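Local coordinates for metallo-carboxypeptidase (Pseudomonas aeruginosa, PDB 4A39), which is a zinc-dependent M14 carboxypeptidase of the cytosolic type, probably removing residues from the C-termini of peptides or proteins, at residues A284-L296 and C333-T346. Residues are numbered along the deposited sequence; the frame is centred on the assembly and turned at random.
With GEM ((2-guanidinoethylmercapto)succinic acid), chain D.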
ATOM      1  N   ALA A 284       8.481  -3.150  -9.796  1.00  7.07           N
ATOM      2  CA  ALA A 284       8.224  -3.273 -11.229  1.00  6.37           C
ATOM      3  C   ALA A 284       8.672  -1.965 -11.882  1.00  8.04           C
ATOM      4  O   ALA A 284       8.222  -0.890 -11.482  1.00  9.37           O
ATOM      5  CB  ALA A 284       6.739  -3.508 -11.483  1.00  7.11           C
ATOM      6  N   GLY A 285       9.547  -2.066 -12.883  1.00  7.39           N
ATOM      7  CA  GLY A 285      10.069  -0.883 -13.553  1.00  7.88           C
ATOM      8  C   GLY A 285       9.370  -0.424 -14.823  1.00  6.59           C
ATOM      9  O   GLY A 285       8.246  -0.834 -15.108  1.00  7.57           O
ATOM     10  N   CYS A 286      10.054   0.418 -15.596  1.00  6.35           N
ATOM     11  CA  CYS A 286       9.504   0.979 -16.835  1.00  6.15           C
ATOM     12  C   CYS A 286      10.129   0.439 -18.118  1.00  7.37           C
ATOM     13  O   CYS A 286      10.127   1.136 -19.135  1.00  7.79           O
ATOM     14  CB  CYS A 286       9.681   2.504 -16.847  1.00  6.77           C
ATOM     15  SG  CYS A 286       8.874   3.412 -15.517  1.00  8.75           S
ATOM     16  N   GLU A 287      10.649  -0.785 -18.093  1.00  6.72           N
ATOM     17  CA  GLU A 287      11.299  -1.326 -19.283  1.00  7.34           C
ATOM     18  C   GLU A 287      10.430  -1.409 -20.535  1.00  7.38           C
ATOM     19  O   GLU A 287      10.954  -1.548 -21.643  1.00  7.80           O
ATOM     20  CB  GLU A 287      11.931  -2.695 -18.981  1.00  6.30           C
ATOM     21  CG  GLU A 287      10.979  -3.870 -18.787  1.00  8.22           C
ATOM     22  CD  GLU A 287      10.209  -3.827 -17.480  1.00  8.00           C
ATOM     23  OE1 GLU A 287      10.705  -3.237 -16.493  1.00 10.41           O
ATOM     24  OE2 GLU A 287       9.109  -4.408 -17.437  1.00  6.79           O
ATOM     25  N   GLY A 288       9.112  -1.314 -20.365  1.00  8.14           N
ATOM     26  CA  GLY A 288       8.208  -1.369 -21.505  1.00  6.79           C
ATOM     27  C   GLY A 288       7.891  -0.006 -22.111  1.00  7.56           C
ATOM     28  O   GLY A 288       7.199   0.084 -23.128  1.00  8.37           O
ATOM     29  N   ASN A 289       8.388   1.058 -21.487  1.00  6.43           N
ATOM     30  CA  ASN A 289       8.148   2.417 -21.975  1.00  6.90           C
ATOM     31  C   ASN A 289       8.843   2.710 -23.301  1.00  8.09           C
ATOM     32  O   ASN A 289      10.004   2.365 -23.491  1.00  8.29           O
ATOM     33  CB  ASN A 289       8.649   3.456 -20.962  1.00  7.28           C
ATOM     34  CG  ASN A 289       7.661   3.724 -19.841  1.00  7.50           C
ATOM     35  OD1 ASN A 289       7.921   4.558 -18.962  1.00  9.27           O
ATOM     36  ND2 ASN A 289       6.531   3.029 -19.857  1.00  5.95           N
ATOM     37  N   PRO A 290       8.129   3.342 -24.242  1.00  9.08           N
ATOM     38  CA  PRO A 290       8.777   3.657 -25.516  1.00 10.71           C
ATOM     39  C   PRO A 290       9.931   4.620 -25.212  1.00 11.14           C
ATOM     40  O   PRO A 290      10.944   4.652 -25.912  1.00 11.29           O
ATOM     41  CB  PRO A 290       7.659   4.324 -26.307  1.00 11.10           C
ATOM     42  CG  PRO A 290       6.444   3.585 -25.834  1.00 10.80           C
ATOM     43  CD  PRO A 290       6.670   3.533 -24.332  1.00  9.32           C
ATOM     44  N   GLY A 291       9.769   5.388 -24.138  1.00 11.17           N
ATOM     45  CA  GLY A 291      10.791   6.343 -23.743  1.00 11.70           C
ATOM     46  C   GLY A 291      11.898   5.772 -22.873  1.00 11.26           C
ATOM     47  O   GLY A 291      12.762   6.513 -22.406  1.00 11.64           O
ATOM     48  N   TYR A 292      11.877   4.462 -22.647  1.00 10.44           N
ATOM     49  CA  TYR A 292      12.893   3.805 -21.830  1.00  8.97           C
ATOM     50  C   TYR A 292      14.262   4.059 -22.467  1.00  9.25           C
ATOM     51  O   TYR A 292      14.385   4.086 -23.696  1.00 11.32           O
ATOM     52  CB  TYR A 292      12.603   2.304 -21.760  1.00  9.02           C
ATOM     53  CG  TYR A 292      13.293   1.544 -20.644  1.00  8.86           C
ATOM     54  CD1 TYR A 292      13.134   1.917 -19.305  1.00  8.32           C
ATOM     55  CD2 TYR A 292      14.035   0.401 -20.921  1.00 10.78           C
ATOM     56  CE1 TYR A 292      13.692   1.158 -18.274  1.00 10.09           C
ATOM     57  CE2 TYR A 292      14.595  -0.360 -19.905  1.00 10.83           C
ATOM     58  CZ  TYR A 292      14.418   0.018 -18.584  1.00 10.48           C
ATOM     59  OH  TYR A 292      14.932  -0.782 -17.587  1.00 10.08           O
ATOM     60  N   THR A 293      15.281   4.252 -21.632  1.00  7.16           N
ATOM     61  CA  THR A 293      16.636   4.527 -22.109  1.00  7.20           C
ATOM     62  C   THR A 293      17.674   3.717 -21.340  1.00  7.52           C
ATOM     63  O   THR A 293      17.393   3.194 -20.264  1.00  7.03           O
ATOM     64  CB  THR A 293      17.008   6.000 -21.897  1.00  7.24           C
ATOM     65  OG1 THR A 293      17.076   6.262 -20.488  1.00  6.68           O
ATOM     66  CG2 THR A 293      15.972   6.921 -22.534  1.00  6.81           C
ATOM     67  N   PRO A 294      18.897   3.605 -21.886  1.00  7.56           N
ATOM     68  CA  PRO A 294      19.937   2.848 -21.182  1.00  7.37           C
ATOM     69  C   PRO A 294      20.208   3.488 -19.817  1.00  7.65           C
ATOM     70  O   PRO A 294      20.547   2.803 -18.851  1.00  7.55           O
ATOM     71  CB  PRO A 294      21.131   2.953 -22.125  1.00  9.01           C
ATOM     72  CG  PRO A 294      20.479   2.997 -23.478  1.00  8.59           C
ATOM     73  CD  PRO A 294      19.334   3.960 -23.247  1.00  8.10           C
ATOM     74  N   ARG A 295      20.054   4.807 -19.743  1.00  6.32           N
ATOM     75  CA  ARG A 295      20.265   5.530 -18.493  1.00  7.46           C
ATOM     76  C   ARG A 295      19.306   5.022 -17.425  1.00  7.68           C
ATOM     77  O   ARG A 295      19.707   4.742 -16.293  1.00  8.34           O
ATOM     78  CB  ARG A 295      20.044   7.034 -18.699  1.00  6.24           C
ATOM     79  CG  ARG A 295      19.784   7.799 -17.406  1.00  8.48           C
ATOM     80  CD  ARG A 295      19.574   9.292 -17.644  1.00  5.86           C
ATOM     81  NE  ARG A 295      19.002   9.933 -16.461  1.00  9.28           N
ATOM     82  CZ  ARG A 295      17.698  10.084 -16.249  1.00  7.61           C
ATOM     83  NH1 ARG A 295      16.821   9.655 -17.149  1.00  9.04           N
ATOM     84  NH2 ARG A 295      17.269  10.642 -15.125  1.00  8.92           N
ATOM     85  N   LEU A 296      18.036   4.912 -17.795  1.00  7.99           N
ATOM     86  CA  LEU A 296      17.017   4.442 -16.869  1.00  7.86           C
ATOM     87  C   LEU A 296      17.181   2.956 -16.556  1.00  8.02           C
ATOM     88  O   LEU A 296      16.913   2.521 -15.435  1.00  8.24           O
ATOM     89  CB  LEU A 296      15.624   4.731 -17.437  1.00  6.91           C
ATOM     90  CG  LEU A 296      15.268   6.224 -17.473  1.00  8.09           C
ATOM     91  CD1 LEU A 296      13.931   6.425 -18.156  1.00  8.45           C
ATOM     92  CD2 LEU A 296      15.229   6.772 -16.049  1.00  9.29           C
ATOM     93  N   CYS A 333       3.385   4.466 -12.635  1.00  5.21           N
ATOM     94  CA  CYS A 333       4.821   4.243 -12.778  1.00  6.93           C
ATOM     95  C   CYS A 333       5.298   4.565 -14.186  1.00  6.48           C
ATOM     96  O   CYS A 333       6.222   5.352 -14.381  1.00  6.32           O
ATOM     97  CB  CYS A 333       5.171   2.791 -12.443  1.00  8.21           C
ATOM     98  SG  CYS A 333       6.925   2.420 -12.587  1.00 11.27           S
ATOM     99  N   ASN A 334       4.654   3.958 -15.172  1.00  6.71           N
ATOM    100  CA  ASN A 334       5.026   4.173 -16.559  1.00  6.60           C
ATOM    101  C   ASN A 334       4.754   5.586 -17.062  1.00  6.86           C
ATOM    102  O   ASN A 334       5.603   6.186 -17.727  1.00  5.47           O
ATOM    103  CB  ASN A 334       4.311   3.142 -17.420  1.00  8.07           C
ATOM    104  CG  ASN A 334       4.784   1.735 -17.124  1.00 10.29           C
ATOM    105  OD1 ASN A 334       5.842   1.314 -17.593  1.00 11.52           O
ATOM    106  ND2 ASN A 334       4.020   1.007 -16.317  1.00 12.43           N
ATOM    107  N   PHE A 335       3.583   6.124 -16.740  1.00  6.61           N
ATOM    108  CA  PHE A 335       3.234   7.468 -17.183  1.00  6.22           C
ATOM    109  C   PHE A 335       4.179   8.532 -16.647  1.00  6.48           C
ATOM    110  O   PHE A 335       4.674   9.365 -17.405  1.00  6.56           O
ATOM    111  CB  PHE A 335       1.799   7.822 -16.778  1.00  6.37           C
ATOM    112  CG  PHE A 335       1.393   9.218 -17.165  1.00  7.83           C
ATOM    113  CD1 PHE A 335       1.627  10.288 -16.307  1.00  8.12           C
ATOM    114  CD2 PHE A 335       0.816   9.467 -18.407  1.00 10.24           C
ATOM    115  CE1 PHE A 335       1.292  11.593 -16.680  1.00  9.96           C
ATOM    116  CE2 PHE A 335       0.478  10.768 -18.790  1.00 10.55           C
ATOM    117  CZ  PHE A 335       0.718  11.829 -17.923  1.00 10.11           C
ATOM    118  N   VAL A 336       4.414   8.520 -15.338  1.00  4.88           N
ATOM    119  CA  VAL A 336       5.290   9.511 -14.724  1.00  5.12           C
ATOM    120  C   VAL A 336       6.722   9.319 -15.203  1.00  5.02           C
ATOM    121  O   VAL A 336       7.402  10.280 -15.575  1.00  4.39           O
ATOM    122  CB  VAL A 336       5.242   9.413 -13.178  1.00  6.87           C
ATOM    123  CG1 VAL A 336       6.162  10.453 -12.551  1.00  6.58           C
ATOM    124  CG2 VAL A 336       3.814   9.627 -12.697  1.00  8.03           C
ATOM    125  N   GLY A 337       7.172   8.069 -15.208  1.00  4.37           N
ATOM    126  CA  GLY A 337       8.522   7.775 -15.647  1.00  5.46           C
ATOM    127  C   GLY A 337       8.825   8.306 -17.035  1.00  5.98           C
ATOM    128  O   GLY A 337       9.906   8.848 -17.277  1.00  6.39           O
ATOM    129  N   GLN A 338       7.875   8.153 -17.951  1.00  6.83           N
ATOM    130  CA  GLN A 338       8.074   8.612 -19.320  1.00  6.11           C
ATOM    131  C   GLN A 338       7.862  10.108 -19.484  1.00  6.13           C
ATOM    132  O   GLN A 338       8.621  10.776 -20.183  1.00  7.93           O
ATOM    133  CB  GLN A 338       7.143   7.863 -20.273  1.00  8.34           C
ATOM    134  CG  GLN A 338       7.391   8.194 -21.736  1.00  7.50           C
ATOM    135  CD  GLN A 338       6.720   7.211 -22.665  1.00  7.94           C
ATOM    136  OE1 GLN A 338       5.598   7.433 -23.123  1.00 13.83           O
ATOM    137  NE2 GLN A 338       7.394   6.104 -22.930  1.00  8.12           N
ATOM    138  N   THR A 339       6.834  10.638 -18.834  1.00  5.24           N
ATOM    139  CA  THR A 339       6.536  12.060 -18.947  1.00  5.33           C
ATOM    140  C   THR A 339       7.657  12.925 -18.396  1.00  4.83           C
ATOM    141  O   THR A 339       7.944  13.999 -18.934  1.00  6.03           O
ATOM    142  CB  THR A 339       5.221  12.405 -18.216  1.00  5.43           C
ATOM    143  OG1 THR A 339       4.145  11.663 -18.802  1.00  6.02           O
ATOM    144  CG2 THR A 339       4.915  13.896 -18.330  1.00  7.79           C
ATOM    145  N   TYR A 340       8.312  12.445 -17.343  1.00  4.60           N
ATOM    146  CA  TYR A 340       9.385  13.201 -16.711  1.00  4.19           C
ATOM    147  C   TYR A 340      10.787  12.625 -16.890  1.00  5.07           C
ATOM    148  O   TYR A 340      11.761  13.198 -16.392  1.00  4.84           O
ATOM    149  CB  TYR A 340       9.053  13.383 -15.225  1.00  6.13           C
ATOM    150  CG  TYR A 340       7.802  14.209 -15.036  1.00  5.30           C
ATOM    151  CD1 TYR A 340       7.843  15.599 -15.142  1.00  7.38           C
ATOM    152  CD2 TYR A 340       6.563  13.599 -14.849  1.00  5.57           C
ATOM    153  CE1 TYR A 340       6.680  16.361 -15.076  1.00  7.70           C
ATOM    154  CE2 TYR A 340       5.389  14.354 -14.781  1.00  7.73           C
ATOM    155  CZ  TYR A 340       5.457  15.731 -14.898  1.00  9.40           C
ATOM    156  OH  TYR A 340       4.306  16.483 -14.853  1.00 10.09           O
ATOM    157  N   ASP A 341      10.883  11.515 -17.622  1.00  5.20           N
ATOM    158  CA  ASP A 341      12.165  10.857 -17.887  1.00  4.88           C
ATOM    159  C   ASP A 341      12.925  10.628 -16.580  1.00  5.80           C
ATOM    160  O   ASP A 341      14.107  10.960 -16.464  1.00  5.55           O
ATOM    161  CB  ASP A 341      13.007  11.721 -18.833  1.00  5.63           C
ATOM    162  CG  ASP A 341      14.278  11.026 -19.293  1.00  6.54           C
ATOM    163  OD1 ASP A 341      14.296   9.776 -19.341  1.00  6.18           O
ATOM    164  OD2 ASP A 341      15.256  11.739 -19.616  1.00  6.74           O
ATOM    165  N   CYS A 342      12.245  10.040 -15.600  1.00  4.61           N
ATOM    166  CA  CYS A 342      12.862   9.801 -14.301  1.00  4.28           C
ATOM    167  C   CYS A 342      12.789   8.345 -13.894  1.00  4.91           C
ATOM    168  O   CYS A 342      12.002   7.571 -14.438  1.00  4.51           O
ATOM    169  CB  CYS A 342      12.153  10.629 -13.223  1.00  4.31           C
ATOM    170  SG  CYS A 342      10.414  10.153 -12.954  1.00  6.67           S
ATOM    171  N   LEU A 343      13.621   7.980 -12.926  1.00  4.38           N
ATOM    172  CA  LEU A 343      13.616   6.627 -12.394  1.00  4.62           C
ATOM    173  C   LEU A 343      12.236   6.477 -11.762  1.00  5.31           C
ATOM    174  O   LEU A 343      11.797   7.350 -11.004  1.00  4.93           O
ATOM    175  CB  LEU A 343      14.707   6.473 -11.332  1.00  5.82           C
ATOM    176  CG  LEU A 343      14.742   5.145 -10.567  1.00  5.70           C
ATOM    177  CD1 LEU A 343      14.938   3.993 -11.543  1.00  7.50           C
ATOM    178  CD2 LEU A 343      15.871   5.173  -9.548  1.00  6.05           C
ATOM    179  N   ALA A 344      11.547   5.387 -12.083  1.00  5.32           N
ATOM    180  CA  ALA A 344      10.206   5.158 -11.558  1.00  6.61           C
ATOM    181  C   ALA A 344       9.940   3.682 -11.328  1.00  6.04           C
ATOM    182  O   ALA A 344      10.255   2.848 -12.175  1.00  6.95           O
ATOM    183  CB  ALA A 344       9.167   5.718 -12.525  1.00  4.96           C
ATOM    184  N   PHE A 345       9.330   3.374 -10.189  1.00  5.00           N
ATOM    185  CA  PHE A 345       9.007   2.000  -9.826  1.00  6.23           C
ATOM    186  C   PHE A 345       7.657   1.882  -9.144  1.00  7.43           C
ATOM    187  O   PHE A 345       7.173   2.825  -8.507  1.00  7.07           O
ATOM    188  CB  PHE A 345      10.002   1.440  -8.805  1.00  6.42           C
ATOM    189  CG  PHE A 345      11.310   0.972  -9.371  1.00  7.82           C
ATOM    190  CD1 PHE A 345      11.369  -0.137 -10.205  1.00  8.03           C
ATOM    191  CD2 PHE A 345      12.497   1.590  -8.989  1.00  9.04           C
ATOM    192  CE1 PHE A 345      12.594  -0.632 -10.646  1.00  8.29           C
ATOM    193  CE2 PHE A 345      13.725   1.105  -9.426  1.00  8.92           C
ATOM    194  CZ  PHE A 345      13.773  -0.008 -10.253  1.00  9.21           C
ATOM    195  N   THR A 346       7.064   0.704  -9.275  1.00  7.16           N
ATOM    196  CA  THR A 346       5.840   0.386  -8.569  1.00  8.57           C
ATOM    197  C   THR A 346       6.452  -0.530  -7.510  1.00  8.04           C
ATOM    198  O   THR A 346       7.071  -1.533  -7.866  1.00  9.91           O
ATOM    199  CB  THR A 346       4.859  -0.440  -9.421  1.00 10.13           C
ATOM    200  OG1 THR A 346       4.373   0.361 -10.508  1.00 12.22           O
ATOM    201  CG2 THR A 346       3.690  -0.897  -8.571  1.00 10.96           C
TER
HETATM  202  C8  GEM D1377      -0.302  -2.972 -10.452  1.00 20.65           C
HETATM  203  S7  GEM D1377       0.760  -1.587  -9.904  1.00 27.79           S
HETATM  204  C6  GEM D1377       2.136  -1.727 -11.101  1.00 21.99           C
HETATM  205  C5  GEM D1377       2.398  -3.147 -11.611  1.00 19.59           C
HETATM  206  N3  GEM D1377       1.320  -3.577 -12.513  1.00 18.95           N
HETATM  207  C1  GEM D1377       1.592  -3.804 -13.797  1.00 17.79           C
HETATM  208  N4  GEM D1377       2.831  -3.626 -14.247  1.00 18.93           N
HETATM  209  N2  GEM D1377       0.635  -4.195 -14.632  1.00 18.70           N
HETATM  210  C9  GEM D1377      -1.701  -2.488 -10.842  1.00 19.23           C
HETATM  211  O14 GEM D1377      -1.908  -1.253 -10.847  1.00 16.11           O
HETATM  212  O15 GEM D1377      -2.538  -3.368 -11.129  1.00 18.70           O
HETATM  213  C10 GEM D1377      -0.387  -4.056  -9.375  1.00 17.72           C
HETATM  214  C11 GEM D1377      -1.016  -3.529  -8.082  1.00 15.49           C
HETATM  215  O12 GEM D1377      -0.387  -3.720  -7.017  1.00  9.14           O
HETATM  216  O13 GEM D1377      -2.122  -2.961  -8.185  1.00 12.44           O
HETATM  217  O   HOH W   1       7.116  -1.267 -18.154  1.00  8.93           O
HETATM  218  O   HOH W   2       5.378  -0.744 -14.623  1.00 18.22           O
HETATM  219  O   HOH W   3      12.145   8.197 -20.426  1.00  6.16           O
HETATM  220  O   HOH W   4      16.864   8.907 -19.951  1.00  6.57           O
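At the edge of the mixed beta-sheet of the zinc carboxypeptidase domain, Ala-284 in the outermost strand 282-284 pairs with Thr-346 of strand 343-350 as an antiparallel, hydrogen-bonded pair. Ala-284 N lies 2.9 Å from Thr-346 O, and Thr-346 N returns a similar bond to Ala-284 O. The small methyl of Ala-284 sits beside Thr-346 on the same sheet face. The edge pair thus includes a residue of the inhibitor pocket: both branches of Thr-346, CG2 and OG1, approach C6 of the bound (2-guanidinoethylmercapto)succinic acid to 3.1 Å, tight for the carbon-carbon pair.

Beyond the pair the chain leaves the sheet. Gly-285 passes close to the Phe-345 ring, where a side chain would be tight. Cys-286 then turns its compact sulfur into the gap between helix 332-340 and the strand, with SG 3.7 Å from Cys-333 SG, a van der Waals contact without a disulfide, and 3.8 Å from Ala-344 CB. Gly-337 suits this place because a CB there would clash with that sulfur. Two waters link Gly-285 O to the side-chain amide of Asn-334, one at OD1 and the other at ND2.

At the far end Arg-295, its chain extended with CG anti to the backbone N (chi1 161°), brings NH1 to 3.1 Å from Asp-341 O, which lies near the guanidinium plane but is approached from above its own carbonyl plane. NH1 also forms a salt bridge with Asp-341 OD1 (3.3 Å), and NH2 bonds to Leu-387 O. Leu-296 lays CD2 against the Cys-342 backbone.

The loop thus packs on helix 332-340, and the start of helix 294-308 on the turn at Asp-341 and Cys-342 leading into strand 343-350, which pairs on its other side with strand 268-275, the strand carrying zinc ligand His-273.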